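PDB 1N9W: aspartate--tRNA(Asp/Asn) ligase, which attaches L-aspartate to both tRNA(Asp) and tRNA(Asn) with similar efficiency, first activating the amino acid with ATP as Asp-AMP. Local coordinates for residues B[226-229]-B[230-234]; B[133-136]-B[137-141]; B[184-187]-B[188-191]; B[126-129]-B[130-134]; B[376-379]-B[380-384]. One frame throughout, in Å; residues are numbered along the deposited sequence.

Contact 1 of 5, residues B[226-229]-B[230-234]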
loop_
_atom_site.group_PDB
_atom_site.type_symbol
_atom_site.label_atom_id
_atom_site.label_comp_id
_atom_site.label_asym_id
_atom_site.label_seq_id
_atom_site.Cartn_x
_atom_site.Cartn_y
_atom_site.Cartn_z
ATOM N N ASP B 226 19.100 18.921 -7.511
ATOM C CA ASP B 226 20.176 18.213 -6.810
ATOM C C ASP B 226 19.594 17.335 -5.698
ATOM O O ASP B 226 18.374 17.235 -5.556
ATOM C CB ASP B 226 21.166 19.215 -6.207
ATOM C CG ASP B 226 20.471 20.376 -5.516
ATOM O OD1 ASP B 226 19.405 20.160 -4.894
ATOM O OD2 ASP B 226 20.995 21.506 -5.581
ATOM N N GLU B 227 20.457 16.705 -4.902
ATOM C CA GLU B 227 19.989 15.838 -3.818
ATOM C C GLU B 227 19.225 16.621 -2.750
ATOM O O GLU B 227 18.483 16.043 -1.953
ATOM C CB GLU B 227 21.163 15.086 -3.166
ATOM C CG GLU B 227 22.014 15.908 -2.195
ATOM C CD GLU B 227 22.919 16.916 -2.888
ATOM O OE1 GLU B 227 23.631 17.659 -2.180
ATOM O OE2 GLU B 227 22.923 16.966 -4.136
ATOM N N GLU B 228 19.400 17.938 -2.753
ATOM C CA GLU B 228 18.743 18.808 -1.788
ATOM C C GLU B 228 17.227 18.781 -1.947
ATOM O O GLU B 228 16.493 19.046 -0.993
ATOM C CB GLU B 228 19.253 20.244 -1.948
ATOM C CG GLU B 228 19.035 21.118 -0.727
ATOM C CD GLU B 228 19.689 20.538 0.516
ATOM O OE1 GLU B 228 20.877 20.152 0.437
ATOM O OE2 GLU B 228 19.017 20.465 1.570
ATOM N N ASP B 229 16.759 18.477 -3.153
ATOM C CA ASP B 229 15.317 18.401 -3.391
ATOM C C ASP B 229 14.751 17.200 -2.642
ATOM O O ASP B 229 13.648 17.262 -2.097
ATOM C CB ASP B 229 15.004 18.255 -4.882
ATOM C CG ASP B 229 15.161 19.551 -5.638
ATOM O OD1 ASP B 229 15.050 20.628 -5.014
ATOM O OD2 ASP B 229 15.378 19.500 -6.865
ATOM N N LEU B 230 15.523 16.116 -2.619
ATOM C CA LEU B 230 15.123 14.888 -1.945
ATOM C C LEU B 230 15.009 15.089 -0.434
ATOM O O LEU B 230 14.028 14.658 0.185
ATOM C CB LEU B 230 16.130 13.777 -2.248
ATOM C CG LEU B 230 16.533 13.616 -3.711
ATOM C CD1 LEU B 230 17.526 12.468 -3.852
ATOM C CD2 LEU B 230 15.298 13.356 -4.555
ATOM N N MET B 231 16.010 15.743 0.157
ATOM C CA MET B 231 16.015 15.993 1.600
ATOM C C MET B 231 14.840 16.876 2.024
ATOM O O MET B 231 14.156 16.576 3.005
ATOM C CB MET B 231 17.360 16.611 2.041
ATOM C CG MET B 231 18.444 15.560 2.352
ATOM S SD MET B 231 20.117 16.182 2.796
ATOM C CE MET B 231 20.936 16.096 1.186
ATOM N N ARG B 232 14.595 17.949 1.281
ATOM C CA ARG B 232 13.478 18.829 1.598
ATOM C C ARG B 232 12.153 18.069 1.448
ATOM O O ARG B 232 11.217 18.285 2.216
ATOM C CB ARG B 232 13.495 20.060 0.685
ATOM C CG ARG B 232 14.462 21.153 1.148
ATOM C CD ARG B 232 15.186 21.794 -0.026
ATOM N NE ARG B 232 14.266 22.162 -1.100
ATOM C CZ ARG B 232 14.651 22.456 -2.339
ATOM N NH1 ARG B 232 15.942 22.426 -2.655
ATOM N NH2 ARG B 232 13.746 22.769 -3.259
ATOM N N LEU B 233 12.084 17.176 0.465
ATOM C CA LEU B 233 10.883 16.389 0.242
ATOM C C LEU B 233 10.643 15.440 1.417
ATOM O O LEU B 233 9.547 15.385 1.967
ATOM C CB LEU B 233 11.000 15.567 -1.043
ATOM C CG LEU B 233 9.925 14.466 -1.218
ATOM C CD1 LEU B 233 8.593 15.109 -1.539
ATOM C CD2 LEU B 233 10.331 13.509 -2.333
ATOM N N GLU B 234 11.679 14.698 1.794
ATOM C CA GLU B 234 11.564 13.758 2.894
ATOM C C GLU B 234 11.131 14.411 4.200
ATOM O O GLU B 234 10.398 13.808 4.993
ATOM C CB GLU B 234 12.871 12.998 3.095
ATOM C CG GLU B 234 12.877 12.189 4.366
ATOM C CD GLU B 234 13.910 11.075 4.367
ATOM O OE1 GLU B 234 14.988 11.251 3.758
ATOM O OE2 GLU B 234 13.635 10.034 4.997
#
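Asp229 and Arg232 both set CG beside the backbone N (chi1 -76° and -82°), and further bends at chi2 and chi3 of the arginine carry its guanidinium alongside the aspartate on the first turn of helix 227-248. Asp226 is the N-cap, its OD1 taking a weak capping bond from Glu228 N. In the salt bridge, Asp229 OD1 sits over one face of the guanidinium, 3.1 Å from Arg232 NH2. The two planes stand 83° apart, so the pair is probably held more by charge than by directed, in-plane hydrogen bonds. Asp229 OD2 turns to Ala225 N, while Glu228 pairs through OE2 with Arg269. Acidic residues suit this end, where the helix presents its N-H groups. Leu230 belongs on the side of the helix turned to the sheet: its CB lies 3.3 Å from Glu227 O, and its side chain packs on Phe337 of strand 336-341 and Met221 of strand 215-222. Cut back to an alanine, this side chain would probably leave a gap between helix and sheet, not far from Arg352, a predicted aspartate-binding residue. Glu227 and Met231 run side by side, and the methyl CE of Met231 rests 3.6 Å from Glu227 CG.

Contact 2 of 5, residues B[133-136]-B[137-141]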
loop_
_atom_site.group_PDB
_atom_site.type_symbol
_atom_site.label_atom_id
_atom_site.label_comp_id
_atom_site.label_asym_id
_atom_site.label_seq_id
_atom_site.Cartn_x
_atom_site.Cartn_y
_atom_site.Cartn_z
ATOM N N ARG B 133 0.013 5.388 5.667
ATOM C CA ARG B 133 -1.124 6.082 5.068
ATOM C C ARG B 133 -0.705 7.536 4.805
ATOM O O ARG B 133 -0.981 8.090 3.737
ATOM C CB ARG B 133 -2.343 6.038 6.012
ATOM C CG ARG B 133 -3.619 6.715 5.481
ATOM C CD ARG B 133 -4.690 6.780 6.583
ATOM N NE ARG B 133 -4.952 5.448 7.111
ATOM C CZ ARG B 133 -5.032 5.137 8.400
ATOM N NH1 ARG B 133 -4.880 6.070 9.333
ATOM N NH2 ARG B 133 -5.230 3.872 8.756
ATOM N N GLY B 134 -0.020 8.136 5.779
ATOM C CA GLY B 134 0.447 9.509 5.635
ATOM C C GLY B 134 1.447 9.612 4.505
ATOM O O GLY B 134 1.471 10.590 3.756
ATOM N N PHE B 135 2.275 8.582 4.392
ATOM C CA PHE B 135 3.303 8.496 3.363
ATOM C C PHE B 135 2.672 8.609 1.980
ATOM O O PHE B 135 3.061 9.457 1.179
ATOM C CB PHE B 135 4.018 7.154 3.502
ATOM C CG PHE B 135 5.081 6.909 2.478
ATOM C CD1 PHE B 135 6.337 7.503 2.602
ATOM C CD2 PHE B 135 4.837 6.071 1.392
ATOM C CE1 PHE B 135 7.331 7.258 1.664
ATOM C CE2 PHE B 135 5.825 5.821 0.447
ATOM C CZ PHE B 135 7.078 6.414 0.578
ATOM N N ARG B 136 1.689 7.748 1.710
ATOM C CA ARG B 136 1.004 7.735 0.421
ATOM C C ARG B 136 0.175 8.998 0.142
ATOM O O ARG B 136 0.099 9.451 -1.002
ATOM C CB ARG B 136 0.097 6.502 0.309
ATOM C CG ARG B 136 0.804 5.157 0.459
ATOM C CD ARG B 136 0.049 4.066 -0.316
ATOM N NE ARG B 136 0.492 2.699 -0.013
ATOM C CZ ARG B 136 0.106 2.001 1.051
ATOM N NH1 ARG B 136 -0.741 2.536 1.925
ATOM N NH2 ARG B 136 0.569 0.767 1.243
ATOM N N ARG B 137 -0.449 9.552 1.178
ATOM C CA ARG B 137 -1.267 10.749 1.023
ATOM C C ARG B 137 -0.402 11.931 0.595
ATOM O O ARG B 137 -0.680 12.568 -0.419
ATOM C CB ARG B 137 -1.983 11.097 2.338
ATOM C CG ARG B 137 -3.185 12.039 2.178
ATOM C CD ARG B 137 -3.587 12.756 3.475
ATOM N NE ARG B 137 -4.087 11.894 4.553
ATOM C CZ ARG B 137 -5.172 11.122 4.482
ATOM N NH1 ARG B 137 -5.892 11.082 3.371
ATOM N NH2 ARG B 137 -5.558 10.410 5.534
ATOM N N TYR B 138 0.647 12.220 1.360
ATOM C CA TYR B 138 1.512 13.347 1.030
ATOM C C TYR B 138 2.029 13.257 -0.397
ATOM O O TYR B 138 1.938 14.218 -1.149
ATOM C CB TYR B 138 2.710 13.436 1.987
ATOM C CG TYR B 138 3.673 14.537 1.589
ATOM C CD1 TYR B 138 3.380 15.881 1.846
ATOM C CD2 TYR B 138 4.829 14.242 0.859
ATOM C CE1 TYR B 138 4.206 16.904 1.370
ATOM C CE2 TYR B 138 5.659 15.254 0.379
ATOM C CZ TYR B 138 5.337 16.583 0.640
ATOM O OH TYR B 138 6.132 17.585 0.146
ATOM N N LEU B 139 2.563 12.099 -0.769
ATOM C CA LEU B 139 3.092 11.921 -2.115
ATOM C C LEU B 139 1.999 11.979 -3.192
ATOM O O LEU B 139 2.214 12.568 -4.256
ATOM C CB LEU B 139 3.884 10.610 -2.200
ATOM C CG LEU B 139 5.158 10.579 -1.322
ATOM C CD1 LEU B 139 5.713 9.159 -1.255
ATOM C CD2 LEU B 139 6.216 11.556 -1.879
ATOM N N ASP B 140 0.837 11.378 -2.935
ATOM C CA ASP B 140 -0.265 11.427 -3.910
ATOM C C ASP B 140 -0.651 12.888 -4.176
ATOM O O ASP B 140 -0.924 13.258 -5.311
ATOM C CB ASP B 140 -1.518 10.685 -3.404
ATOM C CG ASP B 140 -1.421 9.163 -3.543
ATOM O OD1 ASP B 140 -0.558 8.667 -4.312
ATOM O OD2 ASP B 140 -2.234 8.462 -2.888
ATOM N N ARG B 141 -0.690 13.704 -3.124
ATOM C CA ARG B 141 -1.044 15.110 -3.283
ATOM C C ARG B 141 0.010 15.893 -4.080
ATOM O O ARG B 141 -0.291 16.961 -4.613
ATOM C CB ARG B 141 -1.275 15.763 -1.921
ATOM C CG ARG B 141 -1.845 17.177 -1.992
ATOM C CD ARG B 141 -2.506 17.555 -0.677
ATOM N NE ARG B 141 -1.617 17.235 0.431
ATOM C CZ ARG B 141 -1.955 16.500 1.487
ATOM N NH1 ARG B 141 -3.180 16.000 1.604
ATOM N NH2 ARG B 141 -1.049 16.249 2.421
#
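Leu139 lays its methyl CD1 over one face of the Phe135 ring, 3.8 Å from the ring centroid and 18° off the normal, a CH-pi contact between residues one helical turn apart. The methyl is displaced toward the rim, nearest CZ. With CG anti to the backbone N (chi1 178°), the Phe135 ring lies where the leucine methyl of the next turn can cover its face; both residues are apolar because this flank of the helix is buried. On another flank Arg133 and Arg137 run side by side, Arg137 NH2 lying 3.9 Å from Arg133 CD, and both have long, weak ion pairs with Glu244. Asp140 folds back over the preceding turn until its CG is 3.0 Å from Arg136 O. Its carboxylate finds partners further out: OD1 bonds to Tyr194 OH, and OD2 forms a salt bridge with Arg133 NE of the second subunit. A leucine in its place would probably leave that arginine and the Tyr194 hydroxyl without their mates at the dimer interface. Arg136, its chain extended from CG to NE, reaches Glu146 of its own chain and Glu146 of the second subunit, acids that would offset the closeness of the Arg136 side chains of the two subunits. Helix 119-141 is the long helix of motif 1, the dimer-forming element of class II synthetases. Its apolar flank rests on strands 192-198 and 215-222, while Tyr138 leans on Leu233 and Ala236 of helix 227-248.

Contact 3 of 5, residues B[184-187]-B[188-191]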
loop_
_atom_site.group_PDB
_atom_site.type_symbol
_atom_site.label_atom_id
_atom_site.label_comp_id
_atom_site.label_asym_id
_atom_site.label_seq_id
_atom_site.Cartn_x
_atom_site.Cartn_y
_atom_site.Cartn_z
ATOM N N GLN B 184 13.689 3.630 -11.476
ATOM C CA GLN B 184 14.250 4.669 -12.335
ATOM C C GLN B 184 13.505 4.688 -13.656
ATOM O O GLN B 184 13.166 5.752 -14.177
ATOM C CB GLN B 184 15.735 4.418 -12.567
ATOM C CG GLN B 184 16.494 4.292 -11.271
ATOM C CD GLN B 184 17.970 4.150 -11.477
ATOM O OE1 GLN B 184 18.665 5.192 -11.508
ATOM N NE2 GLN B 184 18.434 3.000 -11.631
ATOM N N ILE B 185 13.242 3.503 -14.186
ATOM C CA ILE B 185 12.510 3.390 -15.432
ATOM C C ILE B 185 11.137 4.015 -15.260
ATOM O O ILE B 185 10.642 4.693 -16.161
ATOM C CB ILE B 185 12.332 1.925 -15.845
ATOM C CG1 ILE B 185 13.703 1.291 -16.095
ATOM C CG2 ILE B 185 11.457 1.834 -17.087
ATOM C CD1 ILE B 185 13.640 -0.170 -16.479
ATOM N N MET B 186 10.514 3.799 -14.106
ATOM C CA MET B 186 9.187 4.369 -13.896
ATOM C C MET B 186 9.243 5.889 -13.734
ATOM O O MET B 186 8.238 6.566 -13.922
ATOM C CB MET B 186 8.480 3.697 -12.707
ATOM C CG MET B 186 8.104 2.225 -12.959
ATOM S SD MET B 186 7.314 1.920 -14.555
ATOM C CE MET B 186 5.691 2.522 -14.218
ATOM N N VAL B 187 10.414 6.424 -13.396
ATOM C CA VAL B 187 10.566 7.873 -13.271
ATOM C C VAL B 187 10.406 8.499 -14.663
ATOM O O VAL B 187 9.933 9.623 -14.796
ATOM C CB VAL B 187 11.960 8.249 -12.699
ATOM C CG1 VAL B 187 12.253 9.718 -12.938
ATOM C CG2 VAL B 187 12.003 7.957 -11.217
ATOM N N GLY B 188 10.809 7.763 -15.695
ATOM C CA GLY B 188 10.686 8.268 -17.052
ATOM C C GLY B 188 9.264 8.125 -17.565
ATOM O O GLY B 188 8.907 8.672 -18.605
ATOM N N VAL B 189 8.451 7.379 -16.824
ATOM C CA VAL B 189 7.060 7.152 -17.190
ATOM C C VAL B 189 6.125 8.105 -16.448
ATOM O O VAL B 189 5.273 8.755 -17.061
ATOM C CB VAL B 189 6.654 5.681 -16.899
ATOM C CG1 VAL B 189 5.188 5.449 -17.255
ATOM C CG2 VAL B 189 7.549 4.725 -17.692
ATOM N N PHE B 190 6.302 8.209 -15.134
ATOM C CA PHE B 190 5.446 9.062 -14.304
ATOM C C PHE B 190 6.149 10.236 -13.621
ATOM O O PHE B 190 5.511 11.004 -12.902
ATOM C CB PHE B 190 4.752 8.198 -13.246
ATOM C CG PHE B 190 3.770 7.206 -13.816
ATOM C CD1 PHE B 190 2.694 7.638 -14.581
ATOM C CD2 PHE B 190 3.907 5.839 -13.558
ATOM C CE1 PHE B 190 1.762 6.732 -15.084
ATOM C CE2 PHE B 190 2.979 4.919 -14.057
ATOM C CZ PHE B 190 1.904 5.365 -14.823
ATOM N N GLU B 191 7.456 10.361 -13.840
ATOM C CA GLU B 191 8.249 11.459 -13.271
ATOM C C GLU B 191 8.440 11.390 -11.754
ATOM O O GLU B 191 9.524 11.685 -11.242
ATOM C CB GLU B 191 7.609 12.814 -13.625
ATOM C CG GLU B 191 7.585 13.171 -15.116
ATOM C CD GLU B 191 6.844 14.481 -15.398
ATOM O OE1 GLU B 191 6.882 15.390 -14.535
ATOM O OE2 GLU B 191 6.241 14.610 -16.487
#
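Met186 O receives two N-H groups as helix 181-190 comes to its end: a straight bond of 2.8 Å from Phe190 N and a weak one from Val189 N. The neighbouring bonds are weaker. Gly188 N is shared weakly between Gln184 O and Ile185 O, and Glu191 N reaches Val187 O at 2.8 Å with a bent, weak geometry. Glu191 then leaves the helix with a positive phi of 69°, its CA-H lying against the same Val187 carbonyl. Among the side chains, Met186 bends at chi2 and chi3 and curls forward along the helix, which brings its methyl CE to 3.6 Å from Phe190 CE2. The two side chains run alongside each other in the same direction, a flexible thioether fitting itself to a rigid ring. Val189 CG1 lies over the centre of one face of that ring, 3.8 Å above the plane, and Val189 CG2 rests 3.5 Å from Ile185 O. The apolar cluster faces the second subunit, whose Phe413 packs on Met186 and whose Arg122 packs on Phe190. At the other end of the segment, Gln184 bonds through NE2 to Tyr376 OH and touches Arg352, a predicted aspartate-binding residue. Arg122 of the second subunit donates to Val189 O, and Arg39 and Arg2 of that subunit form salt bridges with Glu191 OE1. Cationic groups thus gather where the helix presents its last carbonyls and carries an acid, which would probably balance the negative end of its dipole across the dimer interface.

Contact 4 of 5, residues B[126-129]-B[130-134]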
loop_
_atom_site.group_PDB
_atom_site.type_symbol
_atom_site.label_atom_id
_atom_site.label_comp_id
_atom_site.label_asym_id
_atom_site.label_seq_id
_atom_site.Cartn_x
_atom_site.Cartn_y
_atom_site.Cartn_z
ATOM N N LYS B 126 -0.445 -0.648 14.442
ATOM C CA LYS B 126 -1.527 0.288 14.165
ATOM C C LYS B 126 -0.900 1.642 13.813
ATOM O O LYS B 126 -1.343 2.335 12.894
ATOM C CB LYS B 126 -2.426 0.415 15.400
ATOM C CG LYS B 126 -3.622 1.346 15.257
ATOM C CD LYS B 126 -4.582 0.871 14.186
ATOM C CE LYS B 126 -5.862 1.704 14.172
ATOM N NZ LYS B 126 -6.680 1.432 12.937
ATOM N N VAL B 127 0.151 2.001 14.541
ATOM C CA VAL B 127 0.840 3.255 14.299
ATOM C C VAL B 127 1.551 3.189 12.948
ATOM O O VAL B 127 1.533 4.149 12.183
ATOM C CB VAL B 127 1.844 3.554 15.457
ATOM C CG1 VAL B 127 2.716 4.757 15.113
ATOM C CG2 VAL B 127 1.066 3.832 16.745
ATOM N N GLN B 128 2.147 2.040 12.643
ATOM C CA GLN B 128 2.843 1.877 11.362
ATOM C C GLN B 128 1.879 2.051 10.181
ATOM O O GLN B 128 2.236 2.651 9.171
ATOM C CB GLN B 128 3.483 0.503 11.268
ATOM C CG GLN B 128 4.319 0.317 10.011
ATOM C CD GLN B 128 4.941 -1.053 9.943
ATOM O OE1 GLN B 128 4.364 -1.984 9.381
ATOM N NE2 GLN B 128 6.119 -1.194 10.537
ATOM N N ALA B 129 0.668 1.508 10.315
ATOM C CA ALA B 129 -0.315 1.616 9.257
ATOM C C ALA B 129 -0.652 3.080 9.062
ATOM O O ALA B 129 -0.883 3.538 7.939
ATOM C CB ALA B 129 -1.577 0.821 9.600
ATOM N N ALA B 130 -0.678 3.835 10.154
ATOM C CA ALA B 130 -0.983 5.254 10.036
ATOM C C ALA B 130 0.170 5.959 9.317
ATOM O O ALA B 130 -0.067 6.715 8.377
ATOM C CB ALA B 130 -1.225 5.858 11.424
ATOM N N LEU B 131 1.414 5.690 9.719
ATOM C CA LEU B 131 2.580 6.320 9.064
ATOM C C LEU B 131 2.602 6.075 7.554
ATOM O O LEU B 131 2.904 6.977 6.773
ATOM C CB LEU B 131 3.885 5.784 9.664
ATOM C CG LEU B 131 4.139 6.086 11.148
ATOM C CD1 LEU B 131 5.255 5.202 11.664
ATOM C CD2 LEU B 131 4.475 7.566 11.332
ATOM N N VAL B 132 2.296 4.851 7.146
ATOM C CA VAL B 132 2.294 4.516 5.729
ATOM C C VAL B 132 1.157 5.238 4.999
ATOM O O VAL B 132 1.314 5.656 3.844
ATOM C CB VAL B 132 2.176 2.985 5.547
ATOM C CG1 VAL B 132 2.033 2.631 4.080
ATOM C CG2 VAL B 132 3.407 2.307 6.138
ATOM N N ARG B 133 0.013 5.388 5.667
ATOM C CA ARG B 133 -1.124 6.082 5.068
ATOM C C ARG B 133 -0.705 7.536 4.805
ATOM O O ARG B 133 -0.981 8.090 3.737
ATOM C CB ARG B 133 -2.343 6.038 6.012
ATOM C CG ARG B 133 -3.619 6.715 5.481
ATOM C CD ARG B 133 -4.690 6.780 6.583
ATOM N NE ARG B 133 -4.952 5.448 7.111
ATOM C CZ ARG B 133 -5.032 5.137 8.400
ATOM N NH1 ARG B 133 -4.880 6.070 9.333
ATOM N NH2 ARG B 133 -5.230 3.872 8.756
ATOM N N GLY B 134 -0.020 8.136 5.779
ATOM C CA GLY B 134 0.447 9.509 5.635
ATOM C C GLY B 134 1.447 9.612 4.505
ATOM O O GLY B 134 1.471 10.590 3.756
HETATM O O HOH W 1 -5.455 1.989 10.300
#
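Helix 119-141 brings Val127 and Leu131 together on one of its flanks, one turn apart, with Val127 CG1 4.3 Å from Leu131 CD1. The turns beneath are regular, as the bond of 2.9 Å from Leu131 N to Val127 O illustrates. Branched aliphatic chains suit this flank: Val127 packs on Leu402 and Ile253, and Leu131 on Leu242 and Ala245. A second flank carries Gln128 and Val132, where the methyl CG2 of Val132 sits 3.3 Å from Gln128 O. The Gln128 side chain also touches Glu395, a predicted ATP-binding residue. This is the middle of the class II motif 1 helix, and the second subunit closes upon it, Phe148 of that subunit packing on both Gln128 and Val132. Ala129 and Ala130 keep a third flank low. The bend at chi3 (-55°) turns the Arg133 guanidinium back over them, with one face toward Ala129 O and Ala130 CA 4.0 Å above its plane; its NE holds Asp140 of the second subunit. Beyond its rim a water accepts from Lys126 NZ at 3.0 Å and, by a weak bond too short to be trusted, from Arg133 NH2. Lys126 NZ also makes a weak hydrogen bond to Thr145 OG1 of the second subunit.

Contact 5 of 5, residues B[376-379]-B[380-384]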
loop_
_atom_site.group_PDB
_atom_site.type_symbol
_atom_site.label_atom_id
_atom_site.label_comp_id
_atom_site.label_asym_id
_atom_site.label_seq_id
_atom_site.Cartn_x
_atom_site.Cartn_y
_atom_site.Cartn_z
ATOM N N TYR B 376 21.112 -2.827 -17.974
ATOM C CA TYR B 376 20.833 -1.742 -17.044
ATOM C C TYR B 376 21.096 -0.391 -17.701
ATOM O O TYR B 376 20.352 0.568 -17.496
ATOM C CB TYR B 376 21.721 -1.884 -15.805
ATOM C CG TYR B 376 21.616 -0.738 -14.826
ATOM C CD1 TYR B 376 20.482 -0.572 -14.038
ATOM C CD2 TYR B 376 22.645 0.195 -14.704
ATOM C CE1 TYR B 376 20.375 0.496 -13.148
ATOM C CE2 TYR B 376 22.549 1.265 -13.817
ATOM C CZ TYR B 376 21.413 1.411 -13.044
ATOM O OH TYR B 376 21.308 2.475 -12.175
ATOM N N LEU B 377 22.162 -0.333 -18.492
ATOM C CA LEU B 377 22.567 0.891 -19.176
ATOM C C LEU B 377 21.614 1.320 -20.295
ATOM O O LEU B 377 21.559 2.494 -20.649
ATOM C CB LEU B 377 23.984 0.716 -19.742
ATOM C CG LEU B 377 25.121 0.411 -18.759
ATOM C CD1 LEU B 377 26.365 0.004 -19.532
ATOM C CD2 LEU B 377 25.404 1.623 -17.884
ATOM N N GLU B 378 20.863 0.371 -20.841
ATOM C CA GLU B 378 19.937 0.654 -21.929
ATOM C C GLU B 378 19.030 1.862 -21.758
ATOM O O GLU B 378 19.105 2.813 -22.540
ATOM C CB GLU B 378 19.081 -0.576 -22.222
ATOM C CG GLU B 378 19.727 -1.511 -23.215
ATOM C CD GLU B 378 19.889 -0.866 -24.580
ATOM O OE1 GLU B 378 20.647 -1.407 -25.408
ATOM O OE2 GLU B 378 19.252 0.182 -24.827
ATOM N N VAL B 379 18.172 1.834 -20.747
ATOM C CA VAL B 379 17.254 2.943 -20.528
ATOM C C VAL B 379 17.956 4.298 -20.486
ATOM O O VAL B 379 17.428 5.285 -20.994
ATOM C CB VAL B 379 16.440 2.760 -19.221
ATOM C CG1 VAL B 379 17.360 2.804 -18.015
ATOM C CG2 VAL B 379 15.376 3.841 -19.120
ATOM N N PHE B 380 19.145 4.350 -19.897
ATOM C CA PHE B 380 19.862 5.614 -19.802
ATOM C C PHE B 380 20.356 6.142 -21.149
ATOM O O PHE B 380 21.121 7.103 -21.212
ATOM C CB PHE B 380 21.026 5.499 -18.820
ATOM C CG PHE B 380 20.598 5.174 -17.421
ATOM C CD1 PHE B 380 20.401 3.852 -17.029
ATOM C CD2 PHE B 380 20.375 6.189 -16.493
ATOM C CE1 PHE B 380 19.990 3.548 -15.736
ATOM C CE2 PHE B 380 19.962 5.893 -15.198
ATOM C CZ PHE B 380 19.770 4.568 -14.816
ATOM N N LYS B 381 19.914 5.502 -22.222
ATOM C CA LYS B 381 20.267 5.922 -23.567
ATOM C C LYS B 381 19.028 6.578 -24.172
ATOM O O LYS B 381 18.920 6.742 -25.387
ATOM C CB LYS B 381 20.702 4.715 -24.400
ATOM C CG LYS B 381 22.137 4.291 -24.134
ATOM C CD LYS B 381 22.378 2.825 -24.460
ATOM C CE LYS B 381 21.752 2.419 -25.710
ATOM N NZ LYS B 381 21.973 1.244 -26.310
ATOM N N TYR B 382 18.087 6.944 -23.304
ATOM C CA TYR B 382 16.853 7.572 -23.747
ATOM C C TYR B 382 16.458 8.774 -22.905
ATOM O O TYR B 382 15.361 8.835 -22.350
ATOM C CB TYR B 382 15.728 6.543 -23.779
ATOM C CG TYR B 382 15.974 5.455 -24.800
ATOM C CD1 TYR B 382 15.724 5.674 -26.155
ATOM C CD2 TYR B 382 16.501 4.219 -24.416
ATOM C CE1 TYR B 382 15.994 4.688 -27.105
ATOM C CE2 TYR B 382 16.776 3.228 -25.356
ATOM C CZ TYR B 382 16.520 3.471 -26.699
ATOM O OH TYR B 382 16.795 2.498 -27.631
ATOM N N GLY B 383 17.381 9.727 -22.820
ATOM C CA GLY B 383 17.148 10.954 -22.088
ATOM C C GLY B 383 16.583 10.846 -20.686
ATOM O O GLY B 383 15.698 11.621 -20.317
ATOM N N MET B 384 17.073 9.897 -19.897
ATOM C CA MET B 384 16.602 9.776 -18.525
ATOM C C MET B 384 16.970 11.118 -17.894
ATOM O O MET B 384 18.137 11.513 -17.892
ATOM C CB MET B 384 17.329 8.640 -17.799
ATOM C CG MET B 384 16.653 8.219 -16.508
ATOM S SD MET B 384 15.075 7.371 -16.757
ATOM C CE MET B 384 15.515 5.814 -16.205
#
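Val379 O accepts the N-H of Tyr382 at 2.9 Å, from above the carbonyl plane, in the turn that carries the chain out of helix 374-377 toward strand 387-393 of the class II catalytic domain. The Phe380 ring leans on Tyr376 and Val379. Its CE1 stands over one face of the Tyr376 ring, 3.7 Å above the plane and displaced toward the rim, with the two rings inclined at 50°. The edge of the same phenylalanine is directed at a carbonyl, CD1 lying 3.3 Å from Tyr376 O, so its weakly positive C-H groups meet a partial negative charge. Tyr376 suits its place because the hydroxyl extends past Phe380 to bond Gln184 of helix 181-190; Arg352, predicted to bind aspartate, is nearby. Glu378 and Lys381, three residues apart, form a salt bridge in which both carboxylate oxygens accept weakly from Lys381 NZ, Glu378 OE1 at 3.1 Å. Tyr382 turns its hydroxyl to Pro91 O of the second subunit, and Tyr113 of that subunit packs on Glu378 and Val379. Val379 holds CG1 between its backbone N and carbonyl carbon (chi1 65°), which presses this methyl to 3.4 Å from Phe380 CD1. The other branch faces Met384, whose chain bends at chi2 and chi3 until CE is 3.5 Å from Val379 CG2.

How the contacts relate
Along the chain the order is contact 4, contact 2, contact 3, contact 1, contact 5, all inside the class II synthetase domain. Contacts 4 and 2 are successive parts of helix 119-141, centres about 11 Å apart, and share Arg133 and Gly134. Contact 1 opens helix 227-248, which packs against the end of that helix where Leu233 CD1 meets Tyr138 CE2 at 3.5 Å. Contacts 3 and 5 also touch, with Gln184 set against Tyr376, Phe380 and Met384; contacts 4 and 5 are the most distant, about 35 Å between centres. All but contact 1 reach the second subunit, so the dimer interface extends from the motif 1 helix toward the predicted aspartate site.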